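PDB 2XUA: 3-oxoadipate enol-lactonase from Burkholderia xenovorans, which probably hydrolyses the enol-lactone of 3-oxoadipate to open its ring, a step in the bacterial breakdown of catechol-type aromatics. Local coordinates for residues B[34-42]-B[57-65]; B[156-164]-B[242-250]. All coordinates share one frame; numbering follows the deposited sequence.

Interaction 1. Residues B[34-42]-B[57-65]; sequences SLGTDLSMW and RYDTRGHGH. With SHF (laevulinic acid), chain C.
Arg-57 and Leu-39 meet at about a right angle where strand 54-58 ends, and each serves the other with both its carbon and its polar atoms. The CB of Leu-39 rests on the CB of Arg-57 at 3.8 Å, while the arginine CD slips beside the CB of Trp-42. A bend at chi3 (-79°) then turns the guanidinium back, and its NH1 reaches the carbonyl O of Leu-39 at 3.2 Å. That oxygen lies in the guanidinium plane, although the donor stands well above the carbonyl plane. NH2 is taken by salt bridges to Asp-19 and to Asp-176 of the second subunit. The other backbone end of Leu-39 is held as well: its N donates to Asp-59 OD1 at 2.8 Å, nearly along the C-O axis. CD1 of the leucine lies against the same carboxylate.

His-63 meets the type II turn 34-37 edge-on. Its NE2 takes a nearly straight bond, 2.9 Å and 167°, from Gly-36 N, which lies in the ring plane; CD1 of Leu-35 approaches at the same edge, 3.6 Å from NE2. Across the ring, ND1 donates to Arg-61 O, so the imidazole is fixed in rotation. Leu-35 faces laevulinic acid with its CB, CG and CD2. The loop after strand 28-32 corresponds to the one that commonly supplies part of the oxyanion hole in alpha/beta hydrolases.

This is a worked case of a loop in which several peptide groups, Gly-36 N and both ends of Leu-39, are met by side chains of the neighbouring segment. The bonding of His-63 is consistent with a neutral ring protonated on ND1, and Asp-38 OD2, 4.6 Å from Asp-59 OD2, may raise the proton affinity of either carboxylate, an effect that the N-H donors to both would offset.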
loop_
_atom_site.group_PDB
_atom_site.type_symbol
_atom_site.label_atom_id
_atom_site.label_comp_id
_atom_site.label_asym_id
_atom_site.label_seq_id
_atom_site.Cartn_x
_atom_site.Cartn_y
_atom_site.Cartn_z
ATOM N N SER B 34 -4.229 -10.272 -7.942
ATOM C CA SER B 34 -4.213 -11.643 -7.380
ATOM C C SER B 34 -5.022 -11.725 -6.099
ATOM O O SER B 34 -5.149 -10.724 -5.341
ATOM C CB SER B 34 -2.754 -11.966 -7.017
ATOM O OG SER B 34 -2.620 -13.403 -6.861
ATOM N N LEU B 35 -5.520 -12.932 -5.781
ATOM C CA LEU B 35 -6.045 -13.193 -4.440
ATOM C C LEU B 35 -5.099 -12.761 -3.305
ATOM O O LEU B 35 -3.939 -13.123 -3.302
ATOM C CB LEU B 35 -6.393 -14.696 -4.306
ATOM C CG LEU B 35 -7.004 -15.177 -3.022
ATOM C CD1 LEU B 35 -8.390 -14.579 -2.863
ATOM C CD2 LEU B 35 -7.029 -16.697 -3.100
ATOM N N GLY B 36 -5.630 -12.054 -2.286
ATOM C CA GLY B 36 -4.851 -11.618 -1.123
ATOM C C GLY B 36 -3.953 -10.413 -1.420
ATOM O O GLY B 36 -3.057 -10.126 -0.639
ATOM N N THR B 37 -4.193 -9.695 -2.538
ATOM C CA THR B 37 -3.424 -8.456 -2.803
ATOM C C THR B 37 -4.406 -7.301 -2.936
ATOM O O THR B 37 -5.606 -7.509 -3.006
ATOM C CB THR B 37 -2.573 -8.538 -4.092
ATOM O OG1 THR B 37 -3.450 -8.642 -5.209
ATOM C CG2 THR B 37 -1.673 -9.784 -4.067
ATOM N N ASP B 38 -3.893 -6.091 -3.005
ATOM C CA ASP B 38 -4.732 -4.974 -3.372
ATOM C C ASP B 38 -4.064 -4.249 -4.520
ATOM O O ASP B 38 -3.061 -4.717 -5.045
ATOM C CB ASP B 38 -5.010 -4.061 -2.181
ATOM C CG ASP B 38 -3.828 -3.223 -1.746
ATOM O OD1 ASP B 38 -2.752 -3.346 -2.317
ATOM O OD2 ASP B 38 -3.988 -2.396 -0.812
ATOM N N LEU B 39 -4.608 -3.088 -4.913
ATOM C CA LEU B 39 -4.129 -2.477 -6.131
ATOM C C LEU B 39 -2.707 -1.929 -6.098
ATOM O O LEU B 39 -2.188 -1.556 -7.160
ATOM C CB LEU B 39 -5.162 -1.489 -6.663
ATOM C CG LEU B 39 -5.441 -0.025 -6.263
ATOM C CD1 LEU B 39 -6.791 0.261 -5.796
ATOM C CD2 LEU B 39 -4.362 0.850 -5.593
ATOM N N SER B 40 -2.085 -1.876 -4.904
ATOM C CA SER B 40 -0.669 -1.498 -4.774
ATOM C C SER B 40 0.255 -2.496 -5.435
ATOM O O SER B 40 1.433 -2.182 -5.756
ATOM C CB SER B 40 -0.269 -1.300 -3.282
ATOM O OG SER B 40 -0.251 -2.549 -2.535
HETATM N N MSE B 41 -0.239 -3.725 -5.644
HETATM C CA MSE B 41 0.656 -4.754 -6.246
HETATM C C MSE B 41 1.107 -4.384 -7.660
HETATM O O MSE B 41 2.125 -4.852 -8.102
HETATM C CB MSE B 41 -0.001 -6.131 -6.243
HETATM C CG MSE B 41 -1.209 -6.181 -7.187
HETATM SE SE MSE B 41 -1.470 -8.011 -7.716
HETATM C CE MSE B 41 0.014 -8.270 -8.945
ATOM N N TRP B 42 0.377 -3.485 -8.355
ATOM C CA TRP B 42 0.732 -3.118 -9.712
ATOM C C TRP B 42 1.581 -1.839 -9.735
ATOM O O TRP B 42 1.858 -1.313 -10.780
ATOM C CB TRP B 42 -0.562 -2.818 -10.489
ATOM C CG TRP B 42 -1.358 -4.060 -10.751
ATOM C CD1 TRP B 42 -2.586 -4.359 -10.253
ATOM C CD2 TRP B 42 -0.995 -5.135 -11.642
ATOM N NE1 TRP B 42 -2.988 -5.595 -10.720
ATOM C CE2 TRP B 42 -2.047 -6.091 -11.586
ATOM C CE3 TRP B 42 0.130 -5.408 -12.416
ATOM C CZ2 TRP B 42 -2.027 -7.297 -12.312
ATOM C CZ3 TRP B 42 0.165 -6.595 -13.167
ATOM C CH2 TRP B 42 -0.921 -7.542 -13.089
ATOM N N ARG B 57 -6.963 0.708 -12.025
ATOM C CA ARG B 57 -6.758 -0.377 -11.050
ATOM C C ARG B 57 -7.920 -0.392 -10.086
ATOM O O ARG B 57 -8.585 0.656 -9.880
ATOM C CB ARG B 57 -5.484 -0.114 -10.238
ATOM C CG ARG B 57 -4.232 -0.351 -11.054
ATOM C CD ARG B 57 -3.026 -0.015 -10.124
ATOM N NE ARG B 57 -2.837 1.435 -10.064
ATOM C CZ ARG B 57 -2.138 2.096 -9.105
ATOM N NH1 ARG B 57 -1.619 1.463 -8.078
ATOM N NH2 ARG B 57 -1.939 3.412 -9.179
ATOM N N TYR B 58 -8.151 -1.529 -9.428
ATOM C CA TYR B 58 -9.234 -1.587 -8.487
ATOM C C TYR B 58 -8.941 -2.692 -7.475
ATOM O O TYR B 58 -8.112 -3.569 -7.719
ATOM C CB TYR B 58 -10.586 -1.810 -9.242
ATOM C CG TYR B 58 -10.736 -3.194 -9.806
ATOM C CD1 TYR B 58 -11.536 -4.159 -9.160
ATOM C CD2 TYR B 58 -10.127 -3.546 -10.998
ATOM C CE1 TYR B 58 -11.643 -5.483 -9.680
ATOM C CE2 TYR B 58 -10.233 -4.844 -11.523
ATOM C CZ TYR B 58 -10.971 -5.799 -10.839
ATOM O OH TYR B 58 -11.081 -7.052 -11.364
ATOM N N ASP B 59 -9.588 -2.602 -6.328
ATOM C CA ASP B 59 -9.552 -3.675 -5.340
ATOM C C ASP B 59 -10.700 -4.623 -5.649
ATOM O O ASP B 59 -11.889 -4.254 -5.588
ATOM C CB ASP B 59 -9.637 -3.114 -3.925
ATOM C CG ASP B 59 -8.309 -2.473 -3.478
ATOM O OD1 ASP B 59 -7.318 -2.670 -4.161
ATOM O OD2 ASP B 59 -8.223 -1.784 -2.447
ATOM N N THR B 60 -10.334 -5.857 -5.963
ATOM C CA THR B 60 -11.354 -6.897 -6.219
ATOM C C THR B 60 -12.293 -6.992 -5.012
ATOM O O THR B 60 -11.896 -6.750 -3.882
ATOM C CB THR B 60 -10.614 -8.238 -6.442
ATOM O OG1 THR B 60 -9.717 -8.114 -7.560
ATOM C CG2 THR B 60 -11.629 -9.417 -6.735
ATOM N N ARG B 61 -13.555 -7.352 -5.210
ATOM C CA ARG B 61 -14.439 -7.515 -4.049
ATOM C C ARG B 61 -13.776 -8.440 -3.006
ATOM O O ARG B 61 -13.043 -9.364 -3.340
ATOM C CB ARG B 61 -15.807 -8.119 -4.467
ATOM C CG ARG B 61 -15.695 -9.395 -5.240
ATOM C CD ARG B 61 -17.143 -10.074 -5.226
ATOM N NE ARG B 61 -18.080 -9.264 -6.026
ATOM C CZ ARG B 61 -19.411 -9.271 -5.910
ATOM N NH1 ARG B 61 -20.013 -10.057 -5.016
ATOM N NH2 ARG B 61 -20.145 -8.513 -6.722
ATOM N N GLY B 62 -14.033 -8.156 -1.755
ATOM C CA GLY B 62 -13.449 -8.884 -0.637
ATOM C C GLY B 62 -12.037 -8.457 -0.286
ATOM O O GLY B 62 -11.468 -9.047 0.621
ATOM N N HIS B 63 -11.465 -7.484 -1.029
ATOM C CA HIS B 63 -10.037 -7.087 -0.867
ATOM C C HIS B 63 -9.861 -5.601 -0.612
ATOM O O HIS B 63 -10.718 -4.767 -0.947
ATOM C CB HIS B 63 -9.206 -7.422 -2.121
ATOM C CG HIS B 63 -9.034 -8.900 -2.376
ATOM N ND1 HIS B 63 -10.034 -9.689 -2.909
ATOM C CD2 HIS B 63 -7.973 -9.724 -2.168
ATOM C CE1 HIS B 63 -9.597 -10.937 -3.008
ATOM N NE2 HIS B 63 -8.344 -10.979 -2.578
ATOM N N GLY B 64 -8.724 -5.273 0.002
ATOM C CA GLY B 64 -8.225 -3.928 -0.033
ATOM C C GLY B 64 -9.228 -3.048 0.644
ATOM O O GLY B 64 -9.629 -3.331 1.802
ATOM N N HIS B 65 -9.640 -2.000 -0.069
ATOM C CA HIS B 65 -10.582 -1.060 0.499
ATOM C C HIS B 65 -11.941 -1.197 -0.123
ATOM O O HIS B 65 -12.794 -0.313 0.032
ATOM C CB HIS B 65 -10.023 0.349 0.365
ATOM C CG HIS B 65 -8.872 0.562 1.281
ATOM N ND1 HIS B 65 -9.044 0.947 2.593
ATOM C CD2 HIS B 65 -7.551 0.303 1.128
ATOM C CE1 HIS B 65 -7.872 0.959 3.202
ATOM N NE2 HIS B 65 -6.947 0.574 2.334
HETATM C C4 SHF C . -3.404 -16.500 -2.993
HETATM C C5 SHF C . -3.097 -15.456 -4.075
HETATM C C3 SHF C . -3.303 -17.998 -3.320
HETATM C C2 SHF C . -2.402 -18.450 -4.497
HETATM C C1 SHF C . -1.918 -19.953 -4.341
HETATM O O4 SHF C . -3.690 -16.129 -1.839
HETATM O O1 SHF C . -0.779 -20.067 -3.852
HETATM O OH1 SHF C . -2.606 -20.940 -4.773
HETATM O O HOH W 1 -7.830 -9.969 -5.837
HETATM O O HOH W 2 -7.692 -7.197 -4.955
HETATM O O HOH W 3 -6.609 -7.169 0.098
#

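Interaction 2. Residues B[156-164]-B[242-250]; sequences PRWFTADYM and ASHISNIER. With SHF (laevulinic acid), chain C.
Trp-158 and Ile-245 form the dense heart of this contact. The isoleucine runs alongside the indole, its CG1 3.5 Å from CB of Trp-158 and its CD1 over the five-membered ring as a CH-pi contact. Trp-158 O receives Ile-245 N in the carbonyl plane, on a lone pair, at 3.1 Å. Phe-159 presses CE1 on CG2 of Ile-248, which also meets the Tyr-163 hydroxyl. Glu-249 sets its CA over the Tyr-163 ring, a second CH-pi contact.

Segment 156-164 belongs to the helical cap inserted between strands 117-123 and 209-214 of the alpha/beta hydrolase fold, whereas 242-250 carries His-244, probably the triad histidine, bonded to Asp-217 and touching Ser-100. Arg-157 NE grips O1 of laevulinic acid at 2.8 Å, and NH2 adds a weak bond to OH1. At the ligand's other end, Trp-158 brings CZ2 to within 3.2 Å of C5.

The looser side belongs to the Glu-249 carboxylate and water. Its OE1 receives Thr-160 N on the syn lone pair and its OE2 the threonine OG1, at 2.5 Å. Water 5 bridges Glu-249 OE1, Trp-158 O and Ser-243 N, while water 4 links Pro-156 O to Ser-243 OG.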
loop_
_atom_site.group_PDB
_atom_site.type_symbol
_atom_site.label_atom_id
_atom_site.label_comp_id
_atom_site.label_asym_id
_atom_site.label_seq_id
_atom_site.Cartn_x
_atom_site.Cartn_y
_atom_site.Cartn_z
ATOM N N PRO B 156 5.341 -17.759 0.674
ATOM C CA PRO B 156 6.464 -18.399 0.036
ATOM C C PRO B 156 6.112 -18.937 -1.325
ATOM O O PRO B 156 7.023 -19.221 -2.108
ATOM C CB PRO B 156 6.818 -19.556 1.001
ATOM C CG PRO B 156 6.348 -19.009 2.340
ATOM C CD PRO B 156 5.013 -18.406 1.951
ATOM N N ARG B 157 4.825 -19.087 -1.632
ATOM C CA ARG B 157 4.474 -19.534 -2.990
ATOM C C ARG B 157 4.534 -18.395 -4.014
ATOM O O ARG B 157 4.365 -18.631 -5.216
ATOM C CB ARG B 157 3.083 -20.180 -2.986
ATOM C CG ARG B 157 3.109 -21.562 -2.266
ATOM C CD ARG B 157 1.696 -21.957 -1.788
ATOM N NE ARG B 157 0.755 -22.208 -2.891
ATOM C CZ ARG B 157 0.828 -23.231 -3.766
ATOM N NH1 ARG B 157 1.833 -24.127 -3.712
ATOM N NH2 ARG B 157 -0.113 -23.351 -4.710
ATOM N N TRP B 158 4.741 -17.168 -3.542
ATOM C CA TRP B 158 4.627 -15.988 -4.416
ATOM C C TRP B 158 5.975 -15.500 -4.886
ATOM O O TRP B 158 6.064 -14.873 -5.930
ATOM C CB TRP B 158 3.963 -14.851 -3.632
ATOM C CG TRP B 158 2.479 -15.023 -3.470
ATOM C CD1 TRP B 158 1.698 -16.130 -3.763
ATOM C CD2 TRP B 158 1.590 -14.021 -2.963
ATOM N NE1 TRP B 158 0.370 -15.867 -3.423
ATOM C CE2 TRP B 158 0.293 -14.571 -2.945
ATOM C CE3 TRP B 158 1.788 -12.712 -2.496
ATOM C CZ2 TRP B 158 -0.798 -13.859 -2.486
ATOM C CZ3 TRP B 158 0.703 -11.990 -2.068
ATOM C CH2 TRP B 158 -0.585 -12.575 -2.045
ATOM N N PHE B 159 7.037 -15.761 -4.118
ATOM C CA PHE B 159 8.373 -15.294 -4.523
ATOM C C PHE B 159 9.356 -16.399 -4.343
ATOM O O PHE B 159 9.121 -17.241 -3.462
ATOM C CB PHE B 159 8.791 -14.115 -3.612
ATOM C CG PHE B 159 7.858 -12.932 -3.709
ATOM C CD1 PHE B 159 7.858 -12.121 -4.824
ATOM C CD2 PHE B 159 6.949 -12.675 -2.703
ATOM C CE1 PHE B 159 6.991 -11.008 -4.940
ATOM C CE2 PHE B 159 6.081 -11.576 -2.805
ATOM C CZ PHE B 159 6.135 -10.714 -3.948
ATOM N N THR B 160 10.449 -16.416 -5.120
ATOM C CA THR B 160 11.523 -17.392 -4.832
ATOM C C THR B 160 12.126 -17.038 -3.468
ATOM O O THR B 160 11.965 -15.892 -2.984
ATOM C CB THR B 160 12.610 -17.390 -5.925
ATOM O OG1 THR B 160 13.207 -16.079 -5.984
ATOM C CG2 THR B 160 11.963 -17.732 -7.284
ATOM N N ALA B 161 12.696 -18.039 -2.800
ATOM C CA ALA B 161 13.412 -17.850 -1.526
ATOM C C ALA B 161 14.424 -16.714 -1.620
ATOM O O ALA B 161 14.592 -15.916 -0.678
ATOM C CB ALA B 161 14.152 -19.160 -1.100
ATOM N N ASP B 162 15.121 -16.647 -2.732
ATOM C CA ASP B 162 16.195 -15.679 -2.829
ATOM C C ASP B 162 15.610 -14.259 -2.880
ATOM O O ASP B 162 16.148 -13.345 -2.274
ATOM C CB ASP B 162 16.962 -15.913 -4.117
ATOM C CG ASP B 162 18.054 -14.855 -4.364
ATOM O OD1 ASP B 162 18.900 -14.586 -3.464
ATOM O OD2 ASP B 162 18.062 -14.301 -5.476
ATOM N N TYR B 163 14.547 -14.063 -3.653
ATOM C CA TYR B 163 13.950 -12.716 -3.730
ATOM C C TYR B 163 13.480 -12.333 -2.358
ATOM O O TYR B 163 13.603 -11.175 -1.965
ATOM C CB TYR B 163 12.770 -12.697 -4.704
ATOM C CG TYR B 163 12.140 -11.316 -4.813
ATOM C CD1 TYR B 163 12.611 -10.415 -5.717
ATOM C CD2 TYR B 163 11.096 -10.938 -3.990
ATOM C CE1 TYR B 163 12.085 -9.121 -5.792
ATOM C CE2 TYR B 163 10.579 -9.656 -4.034
ATOM C CZ TYR B 163 11.081 -8.763 -4.965
ATOM O OH TYR B 163 10.589 -7.503 -5.056
HETATM N N MSE B 164 12.873 -13.290 -1.640
HETATM C CA MSE B 164 12.334 -12.952 -0.350
HETATM C C MSE B 164 13.441 -12.537 0.608
HETATM O O MSE B 164 13.326 -11.535 1.322
HETATM C CB MSE B 164 11.554 -14.129 0.211
HETATM C CG MSE B 164 10.264 -14.296 -0.501
HETATM SE SE MSE B 164 9.128 -15.524 0.489
HETATM C CE MSE B 164 10.340 -17.049 0.551
ATOM N N ALA B 242 10.721 -16.199 -12.523
ATOM C CA ALA B 242 10.071 -15.733 -11.327
ATOM C C ALA B 242 9.113 -16.809 -10.850
ATOM O O ALA B 242 8.905 -17.826 -11.513
ATOM C CB ALA B 242 9.332 -14.394 -11.612
ATOM N N SER B 243 8.578 -16.614 -9.668
ATOM C CA SER B 243 7.511 -17.453 -9.141
ATOM C C SER B 243 6.186 -16.750 -9.493
ATOM O O SER B 243 6.043 -16.187 -10.591
ATOM C CB SER B 243 7.715 -17.643 -7.635
ATOM O OG SER B 243 6.680 -18.462 -7.097
ATOM N N HIS B 244 5.263 -16.707 -8.547
ATOM C CA HIS B 244 3.878 -16.468 -8.854
ATOM C C HIS B 244 3.559 -14.950 -9.047
ATOM O O HIS B 244 2.734 -14.599 -9.884
ATOM C CB HIS B 244 3.032 -17.106 -7.769
ATOM C CG HIS B 244 1.561 -17.035 -8.011
ATOM N ND1 HIS B 244 0.975 -17.463 -9.192
ATOM C CD2 HIS B 244 0.546 -16.621 -7.206
ATOM C CE1 HIS B 244 -0.340 -17.324 -9.093
ATOM N NE2 HIS B 244 -0.628 -16.817 -7.900
ATOM N N ILE B 245 4.210 -14.068 -8.273
ATOM C CA ILE B 245 3.914 -12.617 -8.389
ATOM C C ILE B 245 5.042 -12.022 -9.216
ATOM O O ILE B 245 5.955 -11.303 -8.676
ATOM C CB ILE B 245 3.805 -11.998 -6.994
ATOM C CG1 ILE B 245 2.745 -12.704 -6.126
ATOM C CG2 ILE B 245 3.550 -10.466 -7.128
ATOM C CD1 ILE B 245 1.320 -12.642 -6.695
ATOM N N SER B 246 5.077 -12.423 -10.503
ATOM C CA SER B 246 6.188 -12.116 -11.405
ATOM C C SER B 246 6.315 -10.650 -11.782
ATOM O O SER B 246 7.392 -10.196 -12.174
ATOM C CB SER B 246 6.129 -12.976 -12.686
ATOM O OG SER B 246 5.101 -12.592 -13.560
ATOM N N ASN B 247 5.213 -9.916 -11.688
ATOM C CA ASN B 247 5.294 -8.461 -12.006
ATOM C C ASN B 247 6.070 -7.683 -10.920
ATOM O O ASN B 247 6.470 -6.523 -11.125
ATOM C CB ASN B 247 3.883 -7.867 -12.112
ATOM C CG ASN B 247 3.228 -7.759 -10.774
ATOM O OD1 ASN B 247 3.024 -8.781 -10.112
ATOM N ND2 ASN B 247 2.943 -6.513 -10.322
ATOM N N ILE B 248 6.215 -8.284 -9.748
ATOM C CA ILE B 248 7.110 -7.779 -8.712
ATOM C C ILE B 248 8.518 -8.334 -8.761
ATOM O O ILE B 248 9.487 -7.581 -8.868
ATOM C CB ILE B 248 6.507 -7.959 -7.337
ATOM C CG1 ILE B 248 5.374 -6.961 -7.221
ATOM C CG2 ILE B 248 7.537 -7.568 -6.218
ATOM C CD1 ILE B 248 4.579 -7.131 -5.966
ATOM N N GLU B 249 8.644 -9.655 -8.687
ATOM C CA GLU B 249 9.962 -10.261 -8.735
ATOM C C GLU B 249 10.760 -9.938 -10.018
ATOM O O GLU B 249 11.956 -9.746 -9.952
ATOM C CB GLU B 249 9.877 -11.789 -8.429
ATOM C CG GLU B 249 11.282 -12.446 -8.474
ATOM C CD GLU B 249 11.314 -13.770 -7.674
ATOM O OE1 GLU B 249 10.262 -14.098 -7.028
ATOM O OE2 GLU B 249 12.377 -14.451 -7.705
ATOM N N ARG B 250 10.131 -9.914 -11.194
ATOM C CA ARG B 250 10.818 -9.546 -12.393
ATOM C C ARG B 250 10.071 -8.383 -12.978
ATOM O O ARG B 250 9.641 -8.437 -14.155
ATOM C CB ARG B 250 10.690 -10.630 -13.450
ATOM C CG ARG B 250 11.459 -11.873 -13.284
ATOM C CD ARG B 250 12.704 -11.711 -12.619
ATOM N NE ARG B 250 13.779 -11.788 -13.554
ATOM C CZ ARG B 250 14.945 -12.385 -13.318
ATOM N NH1 ARG B 250 15.207 -12.965 -12.156
ATOM N NH2 ARG B 250 15.870 -12.383 -14.277
HETATM C C4 SHF C . -3.404 -16.500 -2.993
HETATM C C5 SHF C . -3.097 -15.456 -4.075
HETATM C C3 SHF C . -3.303 -17.998 -3.320
HETATM C C2 SHF C . -2.402 -18.450 -4.497
HETATM C C1 SHF C . -1.918 -19.953 -4.341
HETATM O O4 SHF C . -3.690 -16.129 -1.839
HETATM O O1 SHF C . -0.779 -20.067 -3.852
HETATM O OH1 SHF C . -2.606 -20.940 -4.773
HETATM O O HOH W 4 7.600 -19.485 -4.740
HETATM O O HOH W 5 7.880 -14.401 -8.050
#

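How the interactions relate
From the N terminus, the chain leaves strand 28-32, runs through 34-42 into helix 43-52, and returns along strand 54-58, where interaction 1 closes a small loop of 14 intervening residues and joins two loops of the core. Interaction 2 closes a far longer one of 77 residues, holding cap helices 168-179 and 183-195 and strands 209-214 and 236-240; it ties the cap to the loop after the last strand, 236-240. The two follow in series, neither nested nor crossed. In space they nevertheless meet: Asn-247 ND2 probably donates to Met-41 O (2.9 Å), and Trp-158 packs on Leu-35 and Thr-37, so the first loop touches both cap and core. Both contact laevulinic acid.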